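Designed helical repeat protein (Synthetic construct, PDB 5CWQ) has no assigned biological function and was designed computationally, apparently to explore the range of possible repeat-protein architectures. Local coordinates at residues 133-138 / 181-186; 99-104 / 157-162; 193-198 / 212-217; 163-168 / 221-226. All coordinates share one frame; numbering follows the deposited sequence.

Contact 1: 133-138 / 181-186; sequences EARKVS and YEDARR. With PO4 (phosphate ion), chain F.
The carboxylate oxygen OD1 of D183 is gripped by two arginines, one from each helix. From 133-138 comes R135, whose NH2 lies 3.1 Å from D183 OD1 in a salt bridge. From the same turn as D183 comes R186, whose NH1 makes a second salt bridge to D183 OD1; its hydrogen bond is weak at 3.3 Å but nearly straight, with an N-H...O angle of 169°. OD1 sits at the edge of both guanidinium groups and in their planes. The R135 guanidinium nevertheless stands almost perpendicular to the carboxylate, 84° between planes, and only its NH2 branch approaches. R135 gets there with CG anti to its carbonyl carbon and an extended chain from CG to NE, reaching across a gap in which the nearest CA atoms, those of R135 and D183, are 11.1 Å apart. Helices 117-144 and 174-201 are two apart in the chain, and this network joins them at the surface of the helical repeat, while D183 also packs on V161 of the intervening helix 147-171. R135 NH2 and R186 NH1 come within 3.9 Å of each other, a like-charge approach that the shared carboxylate probably offsets. At the other end of 181-186, Y181 OH donates a 2.8 Å hydrogen bond to O3 of a phosphate ion, and O3 lies at the edge of the phenol ring, in its plane; R185 CG rests over one face of that ring, toward its rim.

Contact 2: 99-104 / 157-162; sequences AIALAV and IALAVL
Segments 99-104 and 157-162 run nearly parallel, their axes 8.3 Å apart at closest approach with a crossing angle of 15°, and the nearest CA atoms, those of A101 and A160, are 5.3 Å apart. The short side chain of A101 is consistent with this closeness: its methyl points at the second helix and meets the side chain of L159 at its root, CB to CB 3.6 Å. The same methyl lies 4.1 Å from A160 N, against the backbone itself. L159 has CG anti to its carbonyl carbon (chi1 -71°), which carries the CD1 branch past A101 to L102. There CD1 lies 4.1 Å from L102 N and 4.2 Å from L102 CB, so L159 touches both the backbone and the side chain of L102. All four touching residues are buried and only apolar side chains take part, with small alanines at the point of closest approach and leucines alongside. L102 continues onto A44 and Q48 of helix 33-57, whereas L159 also packs against L216 of helix 204-230. Contact 2 thus links helices 90-114 and 147-171, alternate helices in the chain, within one layer of stacked, nearly parallel helices, as expected of a helical repeat protein built from helix pairs.

Contact 3: 193-198 / 212-217; sequences KVKESA and EAEQLA
The single ion pair between K195 and E214 ties together helices 174-201 and 204-230, which follow each other in the chain as a helical hairpin at the C-terminal end of the repeat array. K195 NZ donates a hydrogen bond to E214 OE1 at 2.9 Å within a salt bridge, using the syn lone pair of OE1, the side facing the other oxygen. E214 is buried, so the ammonium group probably compensates the charge of a buried carboxylate. E214 OE2 is farther from K195 NZ, at 3.7 Å, so the ammonium group favours one oxygen rather than straddling both. The two side chains cross at about a right angle. E214 reaches out straight, with CG anti to its backbone N (chi1 -174°) and the chain extended beyond, whereas the lysine turns at chi3 (71°) to bring its end onto the carboxylate. Van der Waals contact is slight: CD and CE of K195 pass alongside E214 OE1. Both side chains set out toward the opposite helix, yet the CA atoms of K195 and E214 are 8.6 Å apart, and the bridge spans that gap. Around it, the lysine chain also packs on A210 and E211, and E214 on R192, while V194 and L216 face helix 147-171, where V194 meets L150 and L216 meets A158 and L162. Next to NZ, the bend of the lysine places K195 CE 3.5 Å from E214 OE1.

Contact 4: 163-168 / 221-226; sequences ALAEVA and RRHVQE. With PO4 (phosphate ion), chain F.
H223 reaches across to helix 147-171 with CG anti to its backbone N (chi1 -168°), which sets the edge of the imidazole against the opposite backbone: CD2 lies 3.5 Å from A165 O, near the ring plane. A water 2.8 Å from H223 NE2 lies close to E166 O as well, in a bond so short that its geometry is doubtful, so the ring is apparently linked to that carbonyl through one water molecule. E166 starts out away from the second helix but bends at chi2 (77°), bringing OE1 to 3.5 Å from H223 NE2; carboxylate and ring planes are only 20° apart. Beside this polar edge, V224 CG2 presses on A165 CB at 3.6 Å, between axes 9.1 Å apart. On another side of helix 204-230, Q225 NE2 donates a 3.1 Å hydrogen bond to O2 of a phosphate ion, and phosphate O1 lies over one face of the R221 guanidinium, toward its rim. E166 also packs on A108 and C112 of helix 90-114, and V224 on A177 of helix 174-201. The contact therefore combines alanine-valine packing with an apparent water bridge to histidine, and the nearby glutamate would probably favour a protonated imidazole.

How the contacts relate
Contacts 2 and 4 repeat one parallel arrangement along successive helices of the same layer: both use helix 147-171, their centres are 13 Å apart, and V104 CG1 meets A163 CB at 4.0 Å. Contact 1 bridges helices of the other layer and packs against contact 2, with A134 CB 3.5 Å from I157 CG1. Contact 3 joins the two layers within the last helical hairpin, nested inside the loop closed by contact 4; it touches contact 1 where A184 CB lies 3.5 Å from A217 O. Y181 CE1 is 3.6 Å from R221 CG, which brings contacts 1 and 4 together beside the phosphate ion, probably from the crystallisation liquor, that both touch. No active site is known.

Contact 1: 133-138 / 181-186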
loop_
_atom_site.group_PDB
_atom_site.type_symbol
_atom_site.label_atom_id
_atom_site.label_comp_id
_atom_site.label_asym_id
_atom_site.label_seq_id
_atom_site.Cartn_x
_atom_site.Cartn_y
_atom_site.Cartn_z
ATOM N N GLU A 133 11.096 5.368 2.412
ATOM C CA GLU A 133 10.668 6.700 1.996
ATOM C C GLU A 133 9.540 7.208 2.888
ATOM O O GLU A 133 9.548 8.360 3.313
ATOM C CB GLU A 133 10.218 6.697 0.534
ATOM C CG GLU A 133 11.339 6.429 -0.456
ATOM C CD GLU A 133 10.900 6.601 -1.899
ATOM O OE1 GLU A 133 10.235 7.614 -2.206
ATOM O OE2 GLU A 133 11.219 5.721 -2.727
ATOM N N ALA A 134 8.573 6.341 3.172
ATOM C CA ALA A 134 7.424 6.719 3.987
ATOM C C ALA A 134 7.844 6.990 5.431
ATOM O O ALA A 134 7.268 7.848 6.101
ATOM C CB ALA A 134 6.364 5.635 3.936
ATOM N N ARG A 135 8.848 6.256 5.902
ATOM C CA ARG A 135 9.395 6.466 7.241
ATOM C C ARG A 135 9.952 7.878 7.396
ATOM O O ARG A 135 9.744 8.525 8.422
ATOM C CB ARG A 135 10.490 5.441 7.543
ATOM C CG ARG A 135 9.974 4.100 8.046
ATOM C CD ARG A 135 11.104 3.086 8.173
ATOM N NE ARG A 135 10.656 1.824 8.756
ATOM C CZ ARG A 135 11.407 0.728 8.841
ATOM N NH1 ARG A 135 12.647 0.727 8.373
ATOM N NH2 ARG A 135 10.914 -0.373 9.391
ATOM N N LYS A 136 10.658 8.353 6.375
ATOM C CA LYS A 136 11.219 9.698 6.395
ATOM C C LYS A 136 10.115 10.752 6.451
ATOM O O LYS A 136 10.218 11.732 7.194
ATOM C CB LYS A 136 12.105 9.924 5.166
ATOM C CG LYS A 136 13.329 9.023 5.116
ATOM C CD LYS A 136 13.998 9.051 3.749
ATOM C CE LYS A 136 15.084 7.992 3.640
ATOM N NZ LYS A 136 15.665 7.922 2.271
ATOM N N VAL A 137 9.062 10.547 5.668
ATOM C CA VAL A 137 7.948 11.489 5.621
ATOM C C VAL A 137 7.241 11.537 6.970
ATOM O O VAL A 137 6.843 12.608 7.431
ATOM C CB VAL A 137 6.935 11.118 4.511
ATOM C CG1 VAL A 137 5.723 12.051 4.534
ATOM C CG2 VAL A 137 7.604 11.170 3.150
ATOM N N SER A 138 7.095 10.381 7.611
ATOM C CA SER A 138 6.423 10.312 8.904
ATOM C C SER A 138 7.240 11.022 9.980
ATOM O O SER A 138 6.681 11.675 10.863
ATOM C CB SER A 138 6.171 8.856 9.308
ATOM O OG SER A 138 7.388 8.168 9.536
ATOM N N TYR A 181 6.884 -8.703 10.924
ATOM C CA TYR A 181 6.168 -8.778 12.191
ATOM C C TYR A 181 6.533 -7.622 13.117
ATOM O O TYR A 181 5.656 -6.973 13.687
ATOM C CB TYR A 181 6.458 -10.109 12.886
ATOM C CG TYR A 181 5.889 -10.207 14.283
ATOM C CD1 TYR A 181 4.556 -10.538 14.491
ATOM C CD2 TYR A 181 6.687 -9.971 15.395
ATOM C CE1 TYR A 181 4.033 -10.629 15.768
ATOM C CE2 TYR A 181 6.174 -10.059 16.674
ATOM C CZ TYR A 181 4.847 -10.389 16.856
ATOM O OH TYR A 181 4.338 -10.477 18.133
ATOM N N GLU A 182 7.830 -7.371 13.269
ATOM C CA GLU A 182 8.296 -6.299 14.140
ATOM C C GLU A 182 7.922 -4.932 13.571
ATOM O O GLU A 182 7.534 -4.032 14.317
ATOM C CB GLU A 182 9.809 -6.397 14.346
ATOM C CG GLU A 182 10.253 -7.662 15.074
ATOM C CD GLU A 182 9.700 -7.763 16.488
ATOM O OE1 GLU A 182 9.269 -6.727 17.040
ATOM O OE2 GLU A 182 9.696 -8.882 17.047
ATOM N N ASP A 183 8.040 -4.780 12.253
ATOM C CA ASP A 183 7.607 -3.555 11.584
ATOM C C ASP A 183 6.131 -3.280 11.854
ATOM O O ASP A 183 5.746 -2.151 12.152
ATOM C CB ASP A 183 7.832 -3.640 10.070
ATOM C CG ASP A 183 9.296 -3.637 9.687
ATOM O OD1 ASP A 183 10.138 -3.190 10.494
ATOM O OD2 ASP A 183 9.603 -4.076 8.559
ATOM N N ALA A 184 5.313 -4.323 11.748
ATOM C CA ALA A 184 3.866 -4.189 11.887
ATOM C C ALA A 184 3.473 -3.775 13.303
ATOM O O ALA A 184 2.558 -2.968 13.489
ATOM C CB ALA A 184 3.177 -5.495 11.509
ATOM N N ARG A 185 4.159 -4.328 14.298
ATOM C CA ARG A 185 3.897 -3.974 15.687
ATOM C C ARG A 185 4.222 -2.508 15.943
ATOM O O ARG A 185 3.479 -1.807 16.628
ATOM C CB ARG A 185 4.709 -4.855 16.640
ATOM C CG ARG A 185 4.195 -6.279 16.767
ATOM C CD ARG A 185 4.204 -6.741 18.218
ATOM N NE ARG A 185 3.209 -6.033 19.022
ATOM C CZ ARG A 185 3.066 -6.169 20.338
ATOM N NH1 ARG A 185 3.860 -6.986 21.017
ATOM N NH2 ARG A 185 2.130 -5.481 20.978
ATOM N N ARG A 186 5.334 -2.046 15.384
ATOM C CA ARG A 186 5.773 -0.674 15.593
ATOM C C ARG A 186 4.787 0.312 14.971
ATOM O O ARG A 186 4.348 1.256 15.628
ATOM C CB ARG A 186 7.173 -0.465 15.011
ATOM C CG ARG A 186 7.890 0.761 15.561
ATOM C CD ARG A 186 9.300 0.902 15.003
ATOM N NE ARG A 186 10.097 -0.313 15.186
ATOM C CZ ARG A 186 10.283 -1.252 14.260
ATOM N NH1 ARG A 186 9.736 -1.142 13.054
ATOM N NH2 ARG A 186 11.026 -2.314 14.541
HETATM P P PO4 F . 0.607 -11.551 18.379
HETATM O O1 PO4 F . -0.698 -11.273 19.085
HETATM O O2 PO4 F . 0.999 -12.993 18.590
HETATM O O3 PO4 F . 1.682 -10.648 18.936
HETATM O O4 PO4 F . 0.444 -11.285 16.902
#

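Contact 2: 99-104 / 157-162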
loop_
_atom_site.group_PDB
_atom_site.type_symbol
_atom_site.label_atom_id
_atom_site.label_comp_id
_atom_site.label_asym_id
_atom_site.label_seq_id
_atom_site.Cartn_x
_atom_site.Cartn_y
_atom_site.Cartn_z
ATOM N N ALA A 99 -0.202 5.363 -2.952
ATOM C CA ALA A 99 -0.482 4.757 -4.251
ATOM C C ALA A 99 0.623 3.774 -4.626
ATOM O O ALA A 99 0.354 2.676 -5.118
ATOM C CB ALA A 99 -0.626 5.826 -5.322
ATOM N N ILE A 100 1.865 4.181 -4.382
ATOM C CA ILE A 100 3.027 3.338 -4.644
ATOM C C ILE A 100 2.952 2.054 -3.823
ATOM O O ILE A 100 3.084 0.956 -4.364
ATOM C CB ILE A 100 4.344 4.098 -4.331
ATOM C CG1 ILE A 100 4.620 5.134 -5.425
ATOM C CG2 ILE A 100 5.535 3.143 -4.216
ATOM C CD1 ILE A 100 5.750 6.109 -5.103
ATOM N N ALA A 101 2.726 2.199 -2.522
ATOM C CA ALA A 101 2.716 1.058 -1.613
ATOM C C ALA A 101 1.601 0.076 -1.963
ATOM O O ALA A 101 1.790 -1.142 -1.901
ATOM C CB ALA A 101 2.573 1.536 -0.172
ATOM N N LEU A 102 0.439 0.603 -2.333
ATOM C CA LEU A 102 -0.694 -0.243 -2.685
ATOM C C LEU A 102 -0.427 -0.982 -3.996
ATOM O O LEU A 102 -0.830 -2.132 -4.164
ATOM C CB LEU A 102 -1.974 0.589 -2.789
ATOM C CG LEU A 102 -3.282 -0.177 -3.029
ATOM C CD1 LEU A 102 -3.470 -1.315 -2.033
ATOM C CD2 LEU A 102 -4.469 0.773 -2.960
ATOM N N ALA A 103 0.263 -0.318 -4.920
ATOM C CA ALA A 103 0.645 -0.942 -6.182
ATOM C C ALA A 103 1.649 -2.065 -5.940
ATOM O O ALA A 103 1.573 -3.119 -6.573
ATOM C CB ALA A 103 1.225 0.092 -7.130
ATOM N N VAL A 104 2.592 -1.829 -5.030
ATOM C CA VAL A 104 3.585 -2.836 -4.662
ATOM C C VAL A 104 2.910 -4.044 -4.023
ATOM O O VAL A 104 3.313 -5.184 -4.257
ATOM C CB VAL A 104 4.647 -2.263 -3.685
ATOM C CG1 VAL A 104 5.514 -3.370 -3.094
ATOM C CG2 VAL A 104 5.525 -1.242 -4.388
ATOM N N ILE A 157 3.277 3.253 5.097
ATOM C CA ILE A 157 4.152 2.332 5.813
ATOM C C ILE A 157 3.466 0.989 6.038
ATOM O O ILE A 157 4.049 -0.060 5.770
ATOM C CB ILE A 157 4.593 2.931 7.167
ATOM C CG1 ILE A 157 5.581 4.073 6.927
ATOM C CG2 ILE A 157 5.245 1.872 8.061
ATOM C CD1 ILE A 157 5.864 4.924 8.148
ATOM N N ALA A 158 2.230 1.025 6.529
ATOM C CA ALA A 158 1.489 -0.196 6.829
ATOM C C ALA A 158 1.266 -1.033 5.569
ATOM O O ALA A 158 1.388 -2.259 5.600
ATOM C CB ALA A 158 0.153 0.141 7.492
ATOM N N LEU A 159 0.945 -0.373 4.461
ATOM C CA LEU A 159 0.770 -1.072 3.191
ATOM C C LEU A 159 2.073 -1.750 2.774
ATOM O O LEU A 159 2.070 -2.886 2.293
ATOM C CB LEU A 159 0.308 -0.109 2.097
ATOM C CG LEU A 159 -1.130 0.399 2.209
ATOM C CD1 LEU A 159 -1.347 1.558 1.251
ATOM C CD2 LEU A 159 -2.127 -0.723 1.934
ATOM N N ALA A 160 3.185 -1.048 2.967
ATOM C CA ALA A 160 4.498 -1.582 2.625
ATOM C C ALA A 160 4.824 -2.810 3.472
ATOM O O ALA A 160 5.348 -3.801 2.967
ATOM C CB ALA A 160 5.567 -0.512 2.803
ATOM N N VAL A 161 4.508 -2.739 4.761
ATOM C CA VAL A 161 4.758 -3.854 5.667
ATOM C C VAL A 161 3.837 -5.021 5.316
ATOM O O VAL A 161 4.209 -6.183 5.470
ATOM C CB VAL A 161 4.559 -3.434 7.138
ATOM C CG1 VAL A 161 4.637 -4.637 8.070
ATOM C CG2 VAL A 161 5.608 -2.408 7.528
ATOM N N LEU A 162 2.639 -4.701 4.837
ATOM C CA LEU A 162 1.711 -5.718 4.357
ATOM C C LEU A 162 2.320 -6.460 3.176
ATOM O O LEU A 162 2.218 -7.682 3.073
ATOM C CB LEU A 162 0.379 -5.087 3.943
ATOM C CG LEU A 162 -0.868 -5.494 4.725
ATOM C CD1 LEU A 162 -2.085 -4.757 4.186
ATOM C CD2 LEU A 162 -1.097 -6.995 4.670
#

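Contact 3: 193-198 / 212-217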
loop_
_atom_site.group_PDB
_atom_site.type_symbol
_atom_site.label_atom_id
_atom_site.label_comp_id
_atom_site.label_asym_id
_atom_site.label_seq_id
_atom_site.Cartn_x
_atom_site.Cartn_y
_atom_site.Cartn_z
ATOM N N LYS A 193 -1.520 5.595 18.675
ATOM C CA LYS A 193 -1.249 6.819 19.426
ATOM C C LYS A 193 -1.719 8.048 18.655
ATOM O O LYS A 193 -2.307 8.963 19.234
ATOM C CB LYS A 193 0.243 6.943 19.745
ATOM C CG LYS A 193 0.759 5.916 20.738
ATOM C CD LYS A 193 2.134 6.303 21.267
ATOM C CE LYS A 193 2.887 5.107 21.827
ATOM N NZ LYS A 193 4.004 4.688 20.931
ATOM N N VAL A 194 -1.459 8.067 17.351
ATOM C CA VAL A 194 -1.926 9.151 16.497
ATOM C C VAL A 194 -3.452 9.210 16.529
ATOM O O VAL A 194 -4.039 10.291 16.593
ATOM C CB VAL A 194 -1.427 8.981 15.041
ATOM C CG1 VAL A 194 -2.105 9.974 14.108
ATOM C CG2 VAL A 194 0.085 9.158 14.978
ATOM N N LYS A 195 -4.086 8.043 16.491
ATOM C CA LYS A 195 -5.543 7.953 16.545
ATOM C C LYS A 195 -6.094 8.528 17.850
ATOM O O LYS A 195 -7.071 9.278 17.845
ATOM C CB LYS A 195 -5.992 6.498 16.384
ATOM C CG LYS A 195 -7.497 6.279 16.502
ATOM C CD LYS A 195 -7.844 4.798 16.559
ATOM C CE LYS A 195 -7.418 4.170 17.877
ATOM N NZ LYS A 195 -7.761 2.726 17.940
ATOM N N GLU A 196 -5.464 8.172 18.967
ATOM C CA GLU A 196 -5.926 8.608 20.280
ATOM C C GLU A 196 -5.704 10.104 20.494
ATOM O O GLU A 196 -6.516 10.770 21.138
ATOM C CB GLU A 196 -5.225 7.806 21.376
ATOM C CG GLU A 196 -5.663 6.352 21.424
ATOM C CD GLU A 196 -4.808 5.504 22.346
ATOM O OE1 GLU A 196 -3.767 6.001 22.826
ATOM O OE2 GLU A 196 -5.181 4.337 22.590
ATOM N N SER A 197 -4.604 10.626 19.959
ATOM C CA SER A 197 -4.325 12.056 20.037
ATOM C C SER A 197 -5.331 12.844 19.204
ATOM O O SER A 197 -5.767 13.925 19.600
ATOM C CB SER A 197 -2.901 12.357 19.567
ATOM O OG SER A 197 -1.946 11.902 20.509
ATOM N N ALA A 198 -5.697 12.298 18.049
ATOM C CA ALA A 198 -6.683 12.930 17.180
ATOM C C ALA A 198 -8.059 12.932 17.843
ATOM O O ALA A 198 -8.770 13.939 17.821
ATOM C CB ALA A 198 -6.741 12.219 15.840
ATOM N N GLU A 212 -6.960 3.443 9.522
ATOM C CA GLU A 212 -6.549 2.677 8.350
ATOM C C GLU A 212 -5.190 2.035 8.599
ATOM O O GLU A 212 -5.033 0.821 8.468
ATOM C CB GLU A 212 -6.479 3.562 7.104
ATOM C CG GLU A 212 -7.819 4.048 6.592
ATOM C CD GLU A 212 -7.698 4.793 5.273
ATOM O OE1 GLU A 212 -6.876 4.380 4.428
ATOM O OE2 GLU A 212 -8.421 5.792 5.082
ATOM N N ALA A 213 -4.215 2.862 8.963
ATOM C CA ALA A 213 -2.858 2.394 9.217
ATOM C C ALA A 213 -2.831 1.324 10.306
ATOM O O ALA A 213 -2.127 0.321 10.181
ATOM C CB ALA A 213 -1.960 3.567 9.601
ATOM N N GLU A 214 -3.601 1.536 11.370
ATOM C CA GLU A 214 -3.617 0.600 12.492
ATOM C C GLU A 214 -4.130 -0.774 12.067
ATOM O O GLU A 214 -3.525 -1.795 12.388
ATOM C CB GLU A 214 -4.475 1.140 13.641
ATOM C CG GLU A 214 -4.412 0.274 14.900
ATOM C CD GLU A 214 -5.299 0.785 16.025
ATOM O OE1 GLU A 214 -6.068 1.743 15.800
ATOM O OE2 GLU A 214 -5.224 0.222 17.137
ATOM N N GLN A 215 -5.244 -0.794 11.341
ATOM C CA GLN A 215 -5.867 -2.051 10.940
ATOM C C GLN A 215 -5.081 -2.749 9.836
ATOM O O GLN A 215 -5.071 -3.978 9.757
ATOM C CB GLN A 215 -7.309 -1.808 10.484
ATOM C CG GLN A 215 -8.232 -1.331 11.591
ATOM C CD GLN A 215 -8.255 -2.276 12.780
ATOM O OE1 GLN A 215 -8.176 -3.496 12.624
ATOM N NE2 GLN A 215 -8.353 -1.711 13.976
ATOM N N LEU A 216 -4.435 -1.969 8.978
ATOM C CA LEU A 216 -3.545 -2.531 7.972
ATOM C C LEU A 216 -2.370 -3.221 8.656
ATOM O O LEU A 216 -1.948 -4.311 8.257
ATOM C CB LEU A 216 -3.045 -1.445 7.021
ATOM C CG LEU A 216 -4.093 -0.892 6.053
ATOM C CD1 LEU A 216 -3.647 0.455 5.496
ATOM C CD2 LEU A 216 -4.370 -1.880 4.924
ATOM N N ALA A 217 -1.850 -2.580 9.696
ATOM C CA ALA A 217 -0.731 -3.125 10.454
ATOM C C ALA A 217 -1.133 -4.410 11.176
ATOM O O ALA A 217 -0.352 -5.360 11.246
ATOM C CB ALA A 217 -0.219 -2.099 11.440
#

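Contact 4: 163-168 / 221-226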
loop_
_atom_site.group_PDB
_atom_site.type_symbol
_atom_site.label_atom_id
_atom_site.label_comp_id
_atom_site.label_asym_id
_atom_site.label_seq_id
_atom_site.Cartn_x
_atom_site.Cartn_y
_atom_site.Cartn_z
ATOM N N ALA A 163 2.951 -5.707 2.281
ATOM C CA ALA A 163 3.574 -6.285 1.100
ATOM C C ALA A 163 4.744 -7.178 1.501
ATOM O O ALA A 163 4.936 -8.254 0.931
ATOM C CB ALA A 163 4.036 -5.186 0.151
ATOM N N LEU A 164 5.518 -6.736 2.486
ATOM C CA LEU A 164 6.638 -7.529 2.982
ATOM C C LEU A 164 6.139 -8.826 3.606
ATOM O O LEU A 164 6.715 -9.893 3.387
ATOM C CB LEU A 164 7.456 -6.737 4.005
ATOM C CG LEU A 164 8.262 -5.558 3.453
ATOM C CD1 LEU A 164 8.858 -4.744 4.591
ATOM C CD2 LEU A 164 9.362 -6.030 2.501
ATOM N N ALA A 165 5.069 -8.724 4.388
ATOM C CA ALA A 165 4.448 -9.890 5.004
ATOM C C ALA A 165 3.963 -10.868 3.938
ATOM O O ALA A 165 4.106 -12.083 4.082
ATOM C CB ALA A 165 3.295 -9.466 5.893
ATOM N N GLU A 166 3.394 -10.318 2.870
ATOM C CA GLU A 166 2.871 -11.109 1.763
ATOM C C GLU A 166 3.966 -11.976 1.148
ATOM O O GLU A 166 3.817 -13.193 1.025
ATOM C CB GLU A 166 2.266 -10.184 0.702
ATOM C CG GLU A 166 1.621 -10.885 -0.483
ATOM C CD GLU A 166 0.252 -11.455 -0.168
ATOM O OE1 GLU A 166 -0.202 -11.332 0.990
ATOM O OE2 GLU A 166 -0.372 -12.026 -1.087
ATOM N N VAL A 167 5.070 -11.339 0.773
ATOM C CA VAL A 167 6.176 -12.039 0.133
ATOM C C VAL A 167 6.836 -13.021 1.094
ATOM O O VAL A 167 7.107 -14.162 0.728
ATOM C CB VAL A 167 7.238 -11.051 -0.390
ATOM C CG1 VAL A 167 8.431 -11.800 -0.984
ATOM C CG2 VAL A 167 6.627 -10.123 -1.422
ATOM N N ALA A 168 7.094 -12.570 2.318
ATOM C CA ALA A 168 7.774 -13.392 3.314
ATOM C C ALA A 168 7.024 -14.698 3.545
ATOM O O ALA A 168 7.632 -15.749 3.765
ATOM C CB ALA A 168 7.920 -12.628 4.623
ATOM N N ARG A 221 0.403 -8.279 10.743
ATOM C CA ARG A 221 0.848 -9.104 11.855
ATOM C C ARG A 221 0.139 -10.453 11.842
ATOM O O ARG A 221 0.776 -11.495 11.983
ATOM C CB ARG A 221 0.606 -8.391 13.185
ATOM C CG ARG A 221 1.086 -9.178 14.392
ATOM C CD ARG A 221 1.010 -8.364 15.673
ATOM N NE ARG A 221 -0.347 -7.903 15.956
ATOM C CZ ARG A 221 -0.768 -7.493 17.148
ATOM N NH1 ARG A 221 0.056 -7.491 18.188
ATOM N NH2 ARG A 221 -2.022 -7.090 17.304
ATOM N N ARG A 222 -1.178 -10.430 11.665
ATOM C CA ARG A 222 -1.955 -11.662 11.602
ATOM C C ARG A 222 -1.479 -12.556 10.461
ATOM O O ARG A 222 -1.398 -13.774 10.615
ATOM C CB ARG A 222 -3.446 -11.354 11.435
ATOM C CG ARG A 222 -4.130 -10.893 12.712
ATOM C CD ARG A 222 -5.645 -10.909 12.565
ATOM N NE ARG A 222 -6.105 -10.074 11.456
ATOM C CZ ARG A 222 -6.381 -8.775 11.549
ATOM N NH1 ARG A 222 -6.245 -8.133 12.703
ATOM N NH2 ARG A 222 -6.796 -8.111 10.478
ATOM N N HIS A 223 -1.161 -11.946 9.323
ATOM C CA HIS A 223 -0.737 -12.697 8.145
ATOM C C HIS A 223 0.545 -13.468 8.435
ATOM O O HIS A 223 0.641 -14.656 8.142
ATOM C CB HIS A 223 -0.531 -11.760 6.956
ATOM C CG HIS A 223 -0.373 -12.470 5.647
ATOM N ND1 HIS A 223 -1.434 -13.046 4.981
ATOM C CD2 HIS A 223 0.720 -12.697 4.881
ATOM C CE1 HIS A 223 -1.002 -13.597 3.860
ATOM N NE2 HIS A 223 0.301 -13.400 3.775
ATOM N N VAL A 224 1.523 -12.781 9.016
ATOM C CA VAL A 224 2.789 -13.402 9.384
ATOM C C VAL A 224 2.598 -14.503 10.420
ATOM O O VAL A 224 3.164 -15.590 10.295
ATOM C CB VAL A 224 3.776 -12.360 9.946
ATOM C CG1 VAL A 224 5.024 -13.036 10.492
ATOM C CG2 VAL A 224 4.147 -11.360 8.873
ATOM N N GLN A 225 1.812 -14.212 11.451
ATOM C CA GLN A 225 1.637 -15.131 12.570
ATOM C C GLN A 225 0.847 -16.380 12.191
ATOM O O GLN A 225 1.037 -17.440 12.786
ATOM C CB GLN A 225 0.939 -14.419 13.731
ATOM C CG GLN A 225 1.776 -13.338 14.394
ATOM C CD GLN A 225 2.997 -13.894 15.103
ATOM O OE1 GLN A 225 4.053 -14.076 14.493
ATOM N NE2 GLN A 225 2.860 -14.167 16.396
ATOM N N GLU A 226 -0.036 -16.252 11.206
ATOM C CA GLU A 226 -0.934 -17.341 10.829
ATOM C C GLU A 226 -0.510 -18.014 9.523
ATOM O O GLU A 226 -1.112 -19.006 9.107
ATOM C CB GLU A 226 -2.365 -16.816 10.706
ATOM C CG GLU A 226 -2.913 -16.222 11.999
ATOM C CD GLU A 226 -4.230 -15.498 11.804
ATOM O OE1 GLU A 226 -4.686 -15.386 10.647
ATOM O OE2 GLU A 226 -4.810 -15.037 12.810
HETATM P P PO4 F . 0.607 -11.551 18.379
HETATM O O1 PO4 F . -0.698 -11.273 19.085
HETATM O O2 PO4 F . 0.999 -12.993 18.590
HETATM O O3 PO4 F . 1.682 -10.648 18.936
HETATM O O4 PO4 F . 0.444 -11.285 16.902
HETATM O O HOH W 1 1.490 -14.175 1.305
#